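Local structure of mannose-specific lectin CEA chain 1 (Colocasia esculenta, 5D5G) at residues Thr3-Leu7 and Ser8-Leu12. The protein binds mannose as a bulb-type lectin, agglutinates rabbit erythrocytes and is toxic to cotton aphids and other hemipteran insects. Sequence-based numbering, arbitrary orientation.
Sequences TNYLL and SGQTL. With MG (magnesium ion), chain G.
Q10 meets L7 through two hydrogen bonds; the backbone one closes a type II beta turn from L7 to Q10, and the side-chain amide adds the second. Q10 N donates to L7 O over 2.7 Å, while Q10 OE1 accepts from L7 N at 2.8 Å with an N-H...O angle of 160°. With CG beside the backbone N (chi1 -68°), the extended Q10 chain runs alongside the L7 side chain, pointing the same way; OE1 comes within 3.2 Å of L7 CB. G9 takes the turn position where a side chain would strike the preceding carbonyl. Packing is tight on the L6 side: L6 CD1 lies 3.6 Å from Q10 CB and 3.2 Å from Q10 O, a buried carbonyl with no hydrogen-bond partner. Toward Y5 the contact is looser. The Q10 amide lies nearly parallel to the Y5 ring, with OE1 beside the ring edge, 4.1 Å from CE1. A water close to Y5 OH accepts only a weak bond from Q10 NE2, and Y5 OH also bonds to the backbone of another protein chain. L6 O and A85 O bind magnesium where strand 5-7 pairs with strand 84-88; beyond the turn, L12 pairs with L53 of strand 52-55, so the chain passes between two sheets of the bulb-type lectin domain.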
ATOM      1  N   THR A   3       1.997   5.715   8.154  1.00 13.65           N
ATOM      2  CA  THR A   3       3.051   5.212   9.025  1.00  7.25           C
ATOM      3  C   THR A   3       3.903   4.127   8.398  1.00  7.62           C
ATOM      4  O   THR A   3       5.027   3.877   8.840  1.00  8.36           O
ATOM      5  CB  THR A   3       2.458   4.620  10.279  1.00 16.70           C
ATOM      6  OG1 THR A   3       2.264   3.214  10.074  1.00  9.94           O
ATOM      7  CG2 THR A   3       1.137   5.299  10.587  1.00  8.93           C
ATOM      8  N   ASN A   4       3.362   3.466   7.387  1.00  6.12           N
ATOM      9  CA  ASN A   4       4.121   2.441   6.687  1.00  7.81           C
ATOM     10  C   ASN A   4       4.083   2.637   5.179  1.00 10.39           C
ATOM     11  O   ASN A   4       4.670   1.838   4.449  1.00  6.80           O
ATOM     12  CB  ASN A   4       3.599   1.047   7.023  1.00  8.79           C
ATOM     13  CG  ASN A   4       2.098   0.972   6.952  1.00 12.04           C
ATOM     14  OD1 ASN A   4       1.434   1.988   6.736  1.00 13.36           O
ATOM     15  ND2 ASN A   4       1.544  -0.228   7.121  1.00 14.13           N
ATOM     16  N   TYR A   5       3.385   3.673   4.707  1.00  7.12           N
ATOM     17  CA  TYR A   5       3.402   3.976   3.272  1.00 13.37           C
ATOM     18  C   TYR A   5       3.845   5.389   2.945  1.00  8.25           C
ATOM     19  O   TYR A   5       3.819   6.281   3.784  1.00 10.76           O
ATOM     20  CB  TYR A   5       2.054   3.693   2.590  1.00  4.49           C
ATOM     21  CG  TYR A   5       0.873   4.570   2.987  1.00  4.08           C
ATOM     22  CD1 TYR A   5       0.681   5.824   2.422  1.00  4.65           C
ATOM     23  CD2 TYR A   5      -0.103   4.098   3.859  1.00  4.13           C
ATOM     24  CE1 TYR A   5      -0.414   6.619   2.761  1.00  3.90           C
ATOM     25  CE2 TYR A   5      -1.200   4.880   4.201  1.00  6.76           C
ATOM     26  CZ  TYR A   5      -1.351   6.134   3.653  1.00 11.64           C
ATOM     27  OH  TYR A   5      -2.451   6.900   4.006  1.00 17.30           O
ATOM     28  N   LEU A   6       4.231   5.573   1.694  1.00 13.01           N
ATOM     29  CA  LEU A   6       4.548   6.880   1.159  1.00  8.34           C
ATOM     30  C   LEU A   6       3.901   6.992  -0.225  1.00 13.79           C
ATOM     31  O   LEU A   6       4.265   6.260  -1.141  1.00 11.55           O
ATOM     32  CB  LEU A   6       6.062   7.027   1.049  1.00  8.52           C
ATOM     33  CG  LEU A   6       6.525   8.227   0.221  1.00  9.18           C
ATOM     34  CD1 LEU A   6       6.165   9.526   0.916  1.00 12.88           C
ATOM     35  CD2 LEU A   6       8.011   8.148  -0.042  1.00  5.94           C
ATOM     36  N   LEU A   7       2.929   7.887  -0.381  1.00 12.89           N
ATOM     37  CA  LEU A   7       2.257   8.034  -1.672  1.00 12.56           C
ATOM     38  C   LEU A   7       3.065   8.961  -2.592  1.00 24.38           C
ATOM     39  O   LEU A   7       3.690   9.915  -2.119  1.00 19.91           O
ATOM     40  CB  LEU A   7       0.824   8.555  -1.493  0.70  7.49           C
ATOM     41  CG  LEU A   7      -0.136   7.675  -0.687  0.60  8.46           C
ATOM     42  CD1 LEU A   7      -1.553   8.262  -0.631  0.70  5.45           C
ATOM     43  CD2 LEU A   7      -0.139   6.275  -1.253  0.70  8.00           C
ATOM     44  N   SER A   8       3.072   8.681  -3.896  1.00 14.86           N
ATOM     45  CA  SER A   8       3.766   9.548  -4.827  1.00  8.95           C
ATOM     46  C   SER A   8       3.138  10.924  -4.737  1.00 18.19           C
ATOM     47  O   SER A   8       1.921  11.067  -4.866  1.00 15.42           O
ATOM     48  CB  SER A   8       3.679   9.002  -6.246  1.00 20.03           C
ATOM     49  OG  SER A   8       2.359   9.091  -6.735  1.00 11.81           O
ATOM     50  N   GLY A   9       3.968  11.926  -4.470  1.00 17.63           N
ATOM     51  CA  GLY A   9       3.486  13.271  -4.219  1.00 16.85           C
ATOM     52  C   GLY A   9       3.691  13.650  -2.759  1.00 33.42           C
ATOM     53  O   GLY A   9       3.599  14.826  -2.389  1.00 35.99           O
ATOM     54  N   GLN A  10       3.971  12.644  -1.932  1.00 25.63           N
ATOM     55  CA  GLN A  10       4.188  12.838  -0.501  1.00 20.59           C
ATOM     56  C   GLN A  10       5.667  12.726  -0.186  1.00 23.70           C
ATOM     57  O   GLN A  10       6.417  12.128  -0.956  1.00 22.98           O
ATOM     58  CB  GLN A  10       3.427  11.782   0.310  1.00 13.04           C
ATOM     59  CG  GLN A  10       1.902  11.895   0.267  1.00 13.93           C
ATOM     60  CD  GLN A  10       1.215  10.848   1.125  1.00  8.62           C
ATOM     61  OE1 GLN A  10       1.749   9.748   1.350  1.00  6.61           O
ATOM     62  NE2 GLN A  10       0.022  11.178   1.605  1.00  6.58           N
ATOM     63  N   THR A  11       6.086  13.261   0.961  1.00 12.80           N
ATOM     64  CA  THR A  11       7.507  13.245   1.308  1.00 19.29           C
ATOM     65  C   THR A  11       7.834  12.689   2.705  1.00 16.59           C
ATOM     66  O   THR A  11       7.159  12.992   3.685  1.00 12.24           O
ATOM     67  CB  THR A  11       8.120  14.650   1.164  1.00 22.21           C
ATOM     68  OG1 THR A  11       7.578  15.298   0.003  1.00 24.37           O
ATOM     69  CG2 THR A  11       9.613  14.546   1.022  1.00 20.24           C
ATOM     70  N   LEU A  12       8.864  11.853   2.775  1.00 16.18           N
ATOM     71  CA  LEU A  12       9.391  11.372   4.044  1.00 17.74           C
ATOM     72  C   LEU A  12      10.540  12.296   4.476  1.00 21.94           C
ATOM     73  O   LEU A  12      11.709  12.061   4.141  1.00 19.38           O
ATOM     74  CB  LEU A  12       9.900   9.940   3.898  1.00 13.44           C
ATOM     75  CG  LEU A  12      10.632   9.368   5.106  1.00 16.97           C
ATOM     76  CD1 LEU A  12       9.666   9.125   6.247  1.00 13.60           C
ATOM     77  CD2 LEU A  12      11.375   8.104   4.714  1.00 17.89           C
TER
HETATM   78 MG    MG G 203       5.466   4.816  -1.020  1.00 14.08          MG
HETATM   79  O   HOH W   1      -2.350   9.159   2.885  1.00  4.96           O